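Local coordinates for DNMT2 (Spodoptera frugiperda, PDB 4H0N), which probably methylates cytosine 38 in the anticodon loop of aspartate tRNA, and also cytosines in DNA, with S-adenosyl-L-methionine as methyl donor, at residues S41-N46 and T50-R55; F146-S151 and V321-E326; F220-K225 and L280-F285; A261-N266 and V274-E279. The protein carries 3 engineered substitutions. All coordinates share one frame; numbering follows the deposited sequence.

Contact 1. Residues S41-N46 and T50-R55; sequences SVYKHN and TNLLNR
Tyr43 meets Thr50 and Leu52 with its ring and hydroxyl, and this is the close-packed part of the contact. Thr50 CB lies in the ring plane at the edge. The methyl CG2 of Thr50 sits near that plane and comes within 3.4 Å of Tyr43 OH. Further back along the ring, Leu52 CD2 lies 4.0 Å from Tyr43 CD2 and approaches obliquely. The Tyr43 and Leu52 side chains run past each other in opposite directions. Tyr43 carries its ring anti to the backbone N (chi1 -172°), which points the ring toward Thr50 and Leu52. The two segments belong to the beta-alpha-beta unit of strand 27-33, helix 37-46 and strand 52-53, in the Rossmann-like fold of class I methyltransferases. Tyr43 also packs on Ile29 and Ala32 of strand 27-33. Its hydroxyl is hydrogen-bonded to Glu8 and His17, so the buried phenol oxygen is satisfied. A leucine at Tyr43 would probably leave Glu8 and His17 without this hydroxyl partner and open a gap beside the Thr50 methyl. The looser side is at Lys44, which is exposed. Lys44 CG lies 4.0 Å from Leu52 CD2, and the two side chains cross at about a right angle. Beyond CG the lysine chain bends at chi3 and chi4 and carries NZ off from the strand.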
# COMPACT_ATOMS: atom_id res chain seq x y z
N SER A 41 -2.08 11.06 12.82
CA SER A 41 -3.37 11.61 13.23
C SER A 41 -4.50 10.76 12.67
O SER A 41 -5.50 10.50 13.35
CB SER A 41 -3.52 13.05 12.76
OG SER A 41 -3.85 13.09 11.38
N VAL A 42 -4.33 10.32 11.43
CA VAL A 42 -5.28 9.43 10.79
C VAL A 42 -5.29 8.09 11.50
O VAL A 42 -6.35 7.50 11.73
CB VAL A 42 -4.91 9.22 9.32
CG1 VAL A 42 -5.78 8.14 8.69
CG2 VAL A 42 -5.04 10.54 8.56
N TYR A 43 -4.11 7.61 11.86
CA TYR A 43 -3.98 6.34 12.57
C TYR A 43 -4.67 6.42 13.93
O TYR A 43 -5.37 5.49 14.32
CB TYR A 43 -2.50 5.95 12.74
CG TYR A 43 -2.28 4.56 13.30
CD1 TYR A 43 -1.87 3.52 12.48
CD2 TYR A 43 -2.49 4.29 14.65
CE1 TYR A 43 -1.68 2.24 12.98
CE2 TYR A 43 -2.31 3.02 15.16
CZ TYR A 43 -1.90 1.99 14.33
OH TYR A 43 -1.71 0.72 14.84
N LYS A 44 -4.47 7.52 14.64
CA LYS A 44 -5.05 7.69 15.97
C LYS A 44 -6.57 7.76 15.91
O LYS A 44 -7.26 7.37 16.85
CB LYS A 44 -4.49 8.94 16.65
CG LYS A 44 -3.67 8.65 17.89
CD LYS A 44 -3.37 9.91 18.71
CE LYS A 44 -4.63 10.50 19.33
NZ LYS A 44 -5.32 11.47 18.43
N HIS A 45 -7.07 8.25 14.79
CA HIS A 45 -8.50 8.41 14.61
C HIS A 45 -9.19 7.06 14.57
O HIS A 45 -10.27 6.88 15.12
CB HIS A 45 -8.78 9.19 13.32
CG HIS A 45 -10.23 9.34 13.02
ND1 HIS A 45 -11.04 10.25 13.67
CD2 HIS A 45 -11.03 8.69 12.14
CE1 HIS A 45 -12.27 10.15 13.20
NE2 HIS A 45 -12.29 9.21 12.28
N ASN A 46 -8.55 6.09 13.91
CA ASN A 46 -9.14 4.78 13.75
C ASN A 46 -8.75 3.79 14.83
O ASN A 46 -9.43 2.79 15.06
CB ASN A 46 -8.82 4.21 12.37
CG ASN A 46 -9.56 4.94 11.27
OD1 ASN A 46 -10.75 4.72 11.07
ND2 ASN A 46 -8.85 5.82 10.57
N THR A 50 -4.48 2.27 20.46
CA THR A 50 -3.18 1.70 20.11
C THR A 50 -1.99 2.61 20.40
O THR A 50 -2.00 3.79 20.04
CB THR A 50 -3.17 1.28 18.64
OG1 THR A 50 -4.19 0.30 18.43
CG2 THR A 50 -1.81 0.71 18.24
N ASN A 51 -0.96 2.06 21.04
CA ASN A 51 0.30 2.76 21.25
C ASN A 51 0.95 3.22 19.95
O ASN A 51 1.48 2.41 19.19
CB ASN A 51 1.27 1.88 22.03
CG ASN A 51 1.47 2.34 23.45
OD1 ASN A 51 1.75 3.52 23.70
ND2 ASN A 51 1.34 1.42 24.40
N LEU A 52 0.91 4.52 19.71
CA LEU A 52 1.49 5.10 18.50
C LEU A 52 2.61 6.08 18.85
O LEU A 52 2.39 7.04 19.59
CB LEU A 52 0.41 5.78 17.67
CG LEU A 52 0.83 6.77 16.58
CD1 LEU A 52 1.65 6.09 15.48
CD2 LEU A 52 -0.41 7.43 16.00
N LEU A 53 3.80 5.82 18.33
CA LEU A 53 4.97 6.62 18.69
C LEU A 53 5.53 7.42 17.52
O LEU A 53 5.90 6.86 16.49
CB LEU A 53 6.05 5.70 19.26
CG LEU A 53 5.46 4.71 20.26
CD1 LEU A 53 6.50 3.69 20.67
CD2 LEU A 53 4.90 5.42 21.48
N ASN A 54 5.57 8.74 17.69
CA ASN A 54 6.27 9.60 16.75
C ASN A 54 7.76 9.47 17.04
O ASN A 54 8.31 10.22 17.84
CB ASN A 54 5.82 11.05 16.90
CG ASN A 54 6.20 11.92 15.72
OD1 ASN A 54 7.30 11.79 15.17
ND2 ASN A 54 5.30 12.81 15.32
N ARG A 55 8.40 8.49 16.41
CA ARG A 55 9.81 8.18 16.67
C ARG A 55 10.49 7.62 15.42
O ARG A 55 9.88 6.92 14.62
CB ARG A 55 9.94 7.18 17.82
CG ARG A 55 11.34 6.62 18.02
CD ARG A 55 11.47 5.85 19.33
NE ARG A 55 11.03 6.64 20.48
CZ ARG A 55 10.14 6.24 21.38
NH1 ARG A 55 9.56 5.05 21.27
NH2 ARG A 55 9.81 7.03 22.39

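Contact 2. Residues F146-S151 and V321-E326; sequences FLLCPS and VKVISE
Val323 sets its two methyl groups against two different residues, Leu148 and Pro150. Val323 CG1 meets Leu148 CD1 at 3.9 Å. Val323 CG2 meets the proline, 3.9 Å from Pro150 CA and 4.2 Å from Pro150 CG. With CG1 anti to the backbone N (chi1 178°), CG1 is turned to Leu148 and CG2 to Pro150. Leu148 holds its CG anti to its own carbonyl carbon and reaches the helix with one terminal methyl. The leucine and valine side chains cross at an oblique angle. Pro150 offers CA and the CG corner of its ring. All three residues are buried, and no hydrogen bond links the two segments. The contact is therefore apolar, and small, with 128 Å² buried in all. It ties the end of strand 141-148, an antiparallel edge strand of the Rossmann-like methyltransferase sheet, and the residues after it, to the first turns of the C-terminal helix 321-332. Asn320 OD1 accepts a hydrogen bond from Val323 N at the start of that helix. Strand 141-148 lies next to strand 161-168, and Tyr163 of that neighbour touches both Leu148 and Val323. Helix 321-332 also packs against helix 15-23.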
# COMPACT_ATOMS: atom_id res chain seq x y z
N PHE A 146 7.42 -13.14 -2.04
CA PHE A 146 6.31 -13.10 -2.99
C PHE A 146 6.40 -11.87 -3.88
O PHE A 146 7.03 -10.87 -3.54
CB PHE A 146 4.97 -13.04 -2.25
CG PHE A 146 4.72 -14.20 -1.33
CD1 PHE A 146 5.17 -14.18 -0.02
CD2 PHE A 146 3.98 -15.30 -1.76
CE1 PHE A 146 4.91 -15.23 0.83
CE2 PHE A 146 3.72 -16.35 -0.91
CZ PHE A 146 4.18 -16.32 0.39
N LEU A 147 5.76 -11.96 -5.04
CA LEU A 147 5.46 -10.79 -5.86
C LEU A 147 3.98 -10.86 -6.22
O LEU A 147 3.58 -11.51 -7.19
CB LEU A 147 6.33 -10.76 -7.12
CG LEU A 147 7.73 -10.14 -6.99
CD1 LEU A 147 8.51 -10.29 -8.28
CD2 LEU A 147 7.64 -8.66 -6.58
N LEU A 148 3.17 -10.18 -5.42
CA LEU A 148 1.72 -10.29 -5.52
C LEU A 148 1.05 -9.01 -5.97
O LEU A 148 1.48 -7.90 -5.64
CB LEU A 148 1.13 -10.70 -4.19
CG LEU A 148 1.58 -12.06 -3.69
CD1 LEU A 148 0.91 -12.36 -2.36
CD2 LEU A 148 1.25 -13.13 -4.71
N CYS A 149 -0.01 -9.21 -6.74
CA CYS A 149 -0.90 -8.15 -7.15
C CYS A 149 -2.25 -8.52 -6.56
O CYS A 149 -2.58 -9.70 -6.47
CB CYS A 149 -0.97 -8.13 -8.67
SG CYS A 149 -1.77 -6.69 -9.34
N PRO A 150 -3.03 -7.51 -6.13
CA PRO A 150 -4.37 -7.77 -5.60
C PRO A 150 -5.32 -8.37 -6.64
O PRO A 150 -6.35 -8.92 -6.28
CB PRO A 150 -4.86 -6.37 -5.21
CG PRO A 150 -3.64 -5.58 -5.00
CD PRO A 150 -2.64 -6.11 -5.97
N SER A 151 -4.98 -8.24 -7.92
CA SER A 151 -5.83 -8.77 -8.98
C SER A 151 -5.87 -10.29 -8.99
O SER A 151 -6.75 -10.88 -9.61
CB SER A 151 -5.39 -8.23 -10.35
OG SER A 151 -4.00 -8.40 -10.54
N VAL A 321 -5.17 -4.18 2.26
CA VAL A 321 -5.46 -4.90 3.49
C VAL A 321 -5.71 -6.40 3.26
O VAL A 321 -5.36 -7.22 4.10
CB VAL A 321 -6.64 -4.22 4.25
CG1 VAL A 321 -7.16 -5.10 5.37
CG2 VAL A 321 -6.20 -2.87 4.79
N LYS A 322 -6.29 -6.74 2.12
CA LYS A 322 -6.65 -8.13 1.84
C LYS A 322 -5.44 -9.03 1.60
O LYS A 322 -5.34 -10.12 2.16
CB LYS A 322 -7.61 -8.22 0.66
CG LYS A 322 -7.83 -9.62 0.13
CD LYS A 322 -9.30 -9.92 0.03
CE LYS A 322 -9.56 -10.99 -1.01
NZ LYS A 322 -10.91 -11.62 -0.88
N VAL A 323 -4.52 -8.58 0.76
CA VAL A 323 -3.33 -9.36 0.44
C VAL A 323 -2.52 -9.67 1.70
O VAL A 323 -2.05 -10.80 1.88
CB VAL A 323 -2.45 -8.63 -0.59
CG1 VAL A 323 -1.18 -9.43 -0.86
CG2 VAL A 323 -3.22 -8.40 -1.88
N ILE A 324 -2.36 -8.69 2.58
CA ILE A 324 -1.56 -8.88 3.79
C ILE A 324 -2.24 -9.84 4.76
O ILE A 324 -1.58 -10.67 5.39
CB ILE A 324 -1.26 -7.54 4.48
CG1 ILE A 324 -0.38 -6.69 3.58
CG2 ILE A 324 -0.58 -7.76 5.82
CD1 ILE A 324 -0.01 -5.41 4.20
N SER A 325 -3.56 -9.73 4.85
CA SER A 325 -4.34 -10.64 5.67
C SER A 325 -4.12 -12.07 5.20
O SER A 325 -3.95 -12.99 6.01
CB SER A 325 -5.82 -10.26 5.59
OG SER A 325 -6.58 -11.00 6.52
N GLU A 326 -4.09 -12.27 3.88
CA GLU A 326 -3.84 -13.60 3.33
C GLU A 326 -2.42 -14.11 3.60
O GLU A 326 -2.23 -15.31 3.79
CB GLU A 326 -4.16 -13.64 1.84
CG GLU A 326 -5.64 -13.50 1.54
CD GLU A 326 -6.48 -14.57 2.23
OE1 GLU A 326 -6.14 -15.77 2.12
OE2 GLU A 326 -7.47 -14.21 2.90

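Contact 3. Residues F220-K225 and L280-F285; sequences FDICYK and LKLRYF
A short two-stranded parallel sheet, strands 222-223 and 247-248, supplies one side of this contact. The other is the loop between helices 271-278 and 287-293. Ile222 and Leu282 meet across it through their terminal methyl groups. Ile222 CD1 lies 3.6 Å from Leu282 CD2 and 3.9 Å from Leu282 CD1, so the isoleucine tip touches both branches of the leucine. Ile222 CG1 is anti to its carbonyl carbon, which helps bring CD1 to Leu282. Ile222 CG2 adds a further touch on Leu282 CD2 at 3.9 Å. The two side chains cross at about a right angle. A second, lighter touch lies further along the loop, where Cys223 CB sits at the edge of the Phe285 ring, 4.1 Å from Phe285 CZ. Within the loop, Arg283 NH1 donates to Tyr284 O, 2.9 Å long with an N-H...O angle of 157°, which probably steadies this part of the chain. The carbonyl oxygen lies in the guanidinium plane. Glu289 forms a salt bridge with the same nitrogen. Strand 247-248 bonds to Asp221 and Cys223 through its backbone, and its Ile247 also packs on Leu282. Phe285 also rests on Val290 and Ile293 of helix 287-293, and helix 253-262 packs against the start of the loop.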
# COMPACT_ATOMS: atom_id res chain seq x y z
N PHE A 220 -5.05 8.84 -19.97
CA PHE A 220 -5.90 8.41 -18.87
C PHE A 220 -6.24 6.95 -19.05
O PHE A 220 -6.42 6.49 -20.17
CB PHE A 220 -7.19 9.23 -18.86
CG PHE A 220 -7.06 10.56 -18.17
CD1 PHE A 220 -6.24 10.70 -17.06
CD2 PHE A 220 -7.77 11.65 -18.62
CE1 PHE A 220 -6.13 11.93 -16.42
CE2 PHE A 220 -7.66 12.88 -17.99
CZ PHE A 220 -6.84 13.02 -16.89
N ASP A 221 -6.32 6.22 -17.94
CA ASP A 221 -6.96 4.91 -17.95
C ASP A 221 -8.33 5.04 -17.33
O ASP A 221 -8.46 5.41 -16.16
CB ASP A 221 -6.16 3.87 -17.17
CG ASP A 221 -6.87 2.53 -17.11
OD1 ASP A 221 -7.05 1.98 -16.00
OD2 ASP A 221 -7.27 2.02 -18.18
N ILE A 222 -9.36 4.75 -18.11
CA ILE A 222 -10.72 4.94 -17.63
C ILE A 222 -11.33 3.65 -17.10
O ILE A 222 -11.11 2.57 -17.64
CB ILE A 222 -11.62 5.51 -18.74
CG1 ILE A 222 -10.84 6.51 -19.59
CG2 ILE A 222 -12.88 6.13 -18.13
CD1 ILE A 222 -11.37 7.92 -19.55
N CYS A 223 -12.10 3.78 -16.02
CA CYS A 223 -12.87 2.67 -15.49
C CYS A 223 -14.37 2.94 -15.49
O CYS A 223 -14.81 4.09 -15.44
CB CYS A 223 -12.41 2.33 -14.08
SG CYS A 223 -10.79 1.58 -14.05
N TYR A 224 -15.14 1.86 -15.54
CA TYR A 224 -16.59 1.93 -15.50
C TYR A 224 -17.07 0.96 -14.44
O TYR A 224 -16.27 0.23 -13.86
CB TYR A 224 -17.17 1.59 -16.88
CG TYR A 224 -16.35 2.17 -18.01
CD1 TYR A 224 -16.66 3.41 -18.55
CD2 TYR A 224 -15.25 1.49 -18.51
CE1 TYR A 224 -15.90 3.95 -19.57
CE2 TYR A 224 -14.48 2.03 -19.52
CZ TYR A 224 -14.81 3.25 -20.05
OH TYR A 224 -14.04 3.76 -21.06
N LYS A 225 -18.37 0.95 -14.16
CA LYS A 225 -18.92 0.08 -13.11
C LYS A 225 -18.70 -1.41 -13.40
O LYS A 225 -18.66 -2.22 -12.48
CB LYS A 225 -20.40 0.38 -12.90
CG LYS A 225 -21.25 0.17 -14.14
CD LYS A 225 -22.63 0.75 -13.95
CE LYS A 225 -23.26 1.12 -15.29
NZ LYS A 225 -24.68 1.56 -15.13
N LEU A 280 -17.96 14.17 -20.65
CA LEU A 280 -17.84 12.76 -20.29
C LEU A 280 -18.03 12.55 -18.78
O LEU A 280 -18.11 11.41 -18.32
CB LEU A 280 -16.49 12.19 -20.74
CG LEU A 280 -16.43 11.61 -22.15
CD1 LEU A 280 -15.10 10.92 -22.40
CD2 LEU A 280 -17.60 10.66 -22.37
N LYS A 281 -18.09 13.64 -18.04
CA LYS A 281 -18.16 13.63 -16.57
C LYS A 281 -17.11 12.73 -15.88
O LYS A 281 -17.37 12.13 -14.83
CB LYS A 281 -19.60 13.38 -16.06
CG LYS A 281 -20.04 11.90 -16.01
CD LYS A 281 -21.49 11.74 -15.54
CE LYS A 281 -22.30 10.96 -16.47
NZ LYS A 281 -23.77 11.22 -16.24
N LEU A 282 -15.91 12.65 -16.46
CA LEU A 282 -14.82 11.92 -15.83
C LEU A 282 -14.53 12.49 -14.46
O LEU A 282 -14.46 13.70 -14.29
CB LEU A 282 -13.55 11.99 -16.68
CG LEU A 282 -13.67 11.36 -18.06
CD1 LEU A 282 -12.42 11.63 -18.88
CD2 LEU A 282 -13.91 9.87 -17.92
N ARG A 283 -14.37 11.62 -13.47
CA ARG A 283 -14.09 12.06 -12.11
C ARG A 283 -13.09 11.13 -11.46
O ARG A 283 -12.91 10.00 -11.90
CB ARG A 283 -15.37 12.07 -11.27
CG ARG A 283 -15.86 10.68 -10.90
CD ARG A 283 -16.61 10.72 -9.58
NE ARG A 283 -17.45 9.54 -9.37
CZ ARG A 283 -17.07 8.48 -8.67
NH1 ARG A 283 -15.86 8.43 -8.13
NH2 ARG A 283 -17.90 7.46 -8.52
N TYR A 284 -12.44 11.61 -10.41
CA TYR A 284 -11.55 10.77 -9.63
C TYR A 284 -12.35 9.83 -8.72
O TYR A 284 -13.53 10.07 -8.45
CB TYR A 284 -10.61 11.63 -8.79
CG TYR A 284 -9.72 12.53 -9.60
CD1 TYR A 284 -8.67 12.01 -10.35
CD2 TYR A 284 -9.91 13.91 -9.61
CE1 TYR A 284 -7.84 12.83 -11.10
CE2 TYR A 284 -9.09 14.74 -10.36
CZ TYR A 284 -8.06 14.20 -11.09
OH TYR A 284 -7.24 15.03 -11.83
N PHE A 285 -11.71 8.76 -8.25
CA PHE A 285 -12.29 7.97 -7.19
C PHE A 285 -12.19 8.78 -5.90
O PHE A 285 -11.21 9.50 -5.69
CB PHE A 285 -11.56 6.63 -7.03
CG PHE A 285 -11.80 5.66 -8.16
CD1 PHE A 285 -13.00 4.96 -8.25
CD2 PHE A 285 -10.83 5.44 -9.14
CE1 PHE A 285 -13.22 4.06 -9.29
CE2 PHE A 285 -11.05 4.55 -10.18
CZ PHE A 285 -12.25 3.86 -10.26

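Contact 4. Residues A261-N266 and V274-E279; sequences AAAAQN and VELFKE. Engineered in segment 261-266: Ala261 (natural residue Glu), Ala262 (natural residue Glu), Ala264 (natural residue Lys).
This is a small apolar contact between the end of helix 253-262, with the residues that follow, and helix 271-278. The centre of the contact lies about 35 Å from the centre of the chain, away from the cofactor. Leu276 and Phe277 of the second helix reach across to Ala262 and Ala263. Leu276 does so with one methyl, CD1, which lies 3.7 Å from Ala262 CB and 4.3 Å from Ala263 CB. Leu276 CD1 also lies 3.7 Å from Ala263 N, close to the backbone between the two alanines. Leu276 holds its CG anti to the carbonyl carbon (chi1 -60°), and this brings CD1 to the alanines. Ala262 is engineered, with a glutamate in the natural sequence, and the contacts of that natural side chain cannot be read from this structure. Ala261 and Ala264, also engineered, turn their methyl groups away. Helices 253-262 and 271-278 follow one another in the chain and pack as a helical pair across a short link. Ala263 CB comes 3.4 Å from Phe277 CE2 and meets the ring obliquely. The ring is buried, and Tyr260 packs edge-to-face with it. Phe273 also meets this ring, and Cys259 touches both Leu276 and Phe277. At the margin of the contact, Asn266 ND2 makes a weak hydrogen bond to Ala262 O, 2.7 Å long with an N-H...O angle of 121°, and passes 4.4 Å from Leu276 CD1.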
# COMPACT_ATOMS: atom_id res chain seq x y z
N ALA A 261 -12.64 9.77 -30.43
CA ALA A 261 -12.54 9.85 -31.88
C ALA A 261 -12.79 11.28 -32.36
O ALA A 261 -12.06 11.80 -33.20
CB ALA A 261 -13.51 8.90 -32.54
N ALA A 262 -13.84 11.90 -31.83
CA ALA A 262 -14.18 13.26 -32.20
C ALA A 262 -13.10 14.24 -31.75
O ALA A 262 -12.84 15.24 -32.41
CB ALA A 262 -15.53 13.64 -31.61
N ALA A 263 -12.45 13.93 -30.63
CA ALA A 263 -11.36 14.75 -30.13
C ALA A 263 -10.08 14.54 -30.93
O ALA A 263 -9.14 15.32 -30.81
CB ALA A 263 -11.11 14.46 -28.66
N ALA A 264 -10.05 13.48 -31.73
CA ALA A 264 -8.89 13.17 -32.56
C ALA A 264 -8.81 14.09 -33.78
O ALA A 264 -7.73 14.31 -34.32
CB ALA A 264 -8.89 11.71 -32.98
N GLN A 265 -9.95 14.61 -34.19
CA GLN A 265 -10.00 15.54 -35.31
C GLN A 265 -9.86 16.97 -34.79
O GLN A 265 -10.49 17.89 -35.31
CB GLN A 265 -11.33 15.42 -36.06
CG GLN A 265 -11.72 14.00 -36.42
CD GLN A 265 -13.22 13.85 -36.58
OE1 GLN A 265 -13.83 12.94 -36.03
NE2 GLN A 265 -13.82 14.76 -37.34
N ASN A 266 -9.04 17.13 -33.76
CA ASN A 266 -8.84 18.44 -33.15
C ASN A 266 -7.41 18.64 -32.68
O ASN A 266 -6.61 17.70 -32.65
CB ASN A 266 -9.79 18.63 -31.97
CG ASN A 266 -11.20 18.88 -32.41
OD1 ASN A 266 -11.59 20.02 -32.65
ND2 ASN A 266 -11.99 17.82 -32.53
N VAL A 274 -11.18 19.93 -25.26
CA VAL A 274 -11.60 19.86 -23.85
C VAL A 274 -13.12 19.82 -23.66
O VAL A 274 -13.62 19.10 -22.79
CB VAL A 274 -10.97 21.01 -23.00
CG1 VAL A 274 -11.68 21.18 -21.66
CG2 VAL A 274 -9.48 20.77 -22.79
N GLU A 275 -13.86 20.59 -24.46
CA GLU A 275 -15.32 20.61 -24.35
C GLU A 275 -15.92 19.22 -24.54
O GLU A 275 -16.91 18.87 -23.89
CB GLU A 275 -15.95 21.60 -25.34
CG GLU A 275 -15.89 21.18 -26.80
CD GLU A 275 -17.14 21.57 -27.58
OE1 GLU A 275 -18.22 21.67 -26.96
OE2 GLU A 275 -17.04 21.78 -28.81
N LEU A 276 -15.32 18.42 -25.42
CA LEU A 276 -15.79 17.07 -25.65
C LEU A 276 -15.54 16.18 -24.43
O LEU A 276 -16.37 15.34 -24.08
CB LEU A 276 -15.13 16.47 -26.90
CG LEU A 276 -15.38 17.24 -28.19
CD1 LEU A 276 -14.82 16.49 -29.39
CD2 LEU A 276 -16.87 17.51 -28.38
N PHE A 277 -14.39 16.36 -23.79
CA PHE A 277 -14.05 15.59 -22.61
C PHE A 277 -14.74 16.10 -21.35
O PHE A 277 -14.91 15.36 -20.39
CB PHE A 277 -12.53 15.55 -22.40
CG PHE A 277 -11.83 14.64 -23.35
CD1 PHE A 277 -11.86 13.27 -23.16
CD2 PHE A 277 -11.15 15.14 -24.44
CE1 PHE A 277 -11.22 12.42 -24.04
CE2 PHE A 277 -10.51 14.30 -25.32
CZ PHE A 277 -10.55 12.93 -25.12
N LYS A 278 -15.11 17.38 -21.36
CA LYS A 278 -15.85 17.96 -20.25
C LYS A 278 -17.20 17.27 -20.07
O LYS A 278 -17.69 17.13 -18.95
CB LYS A 278 -16.05 19.46 -20.47
CG LYS A 278 -15.30 20.36 -19.50
CD LYS A 278 -16.25 21.06 -18.54
CE LYS A 278 -17.40 21.70 -19.29
NZ LYS A 278 -18.27 22.55 -18.42
N GLU A 279 -17.79 16.82 -21.18
CA GLU A 279 -19.13 16.24 -21.15
C GLU A 279 -19.12 14.72 -20.98
O GLU A 279 -20.16 14.06 -21.14
CB GLU A 279 -19.94 16.65 -22.39
CG GLU A 279 -19.35 16.20 -23.73
CD GLU A 279 -19.93 16.99 -24.91
OE1 GLU A 279 -19.78 18.23 -24.92
OE2 GLU A 279 -20.52 16.36 -25.82

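From the N terminus, contact 1 comes first and closes a very short loop, tying helix 37-46 to strand 52-53 at one edge of the main sheet. It is complete before contact 2 opens. Contact 2 closes a loop of about 170 residues and joins strand 141-148, at the other edge of that sheet, to the C-terminal helix 321-332. Contact 3 is nested inside the long loop of contact 2, and ties strand 222-223 to the loop before helix 287-293. Contact 4 is nested in turn inside contact 3 and closes the short link between helices 253-262 and 271-278. Segments 274-279 and 280-285 adjoin in sequence, and the centres of contacts 3 and 4 lie about 15 Å apart.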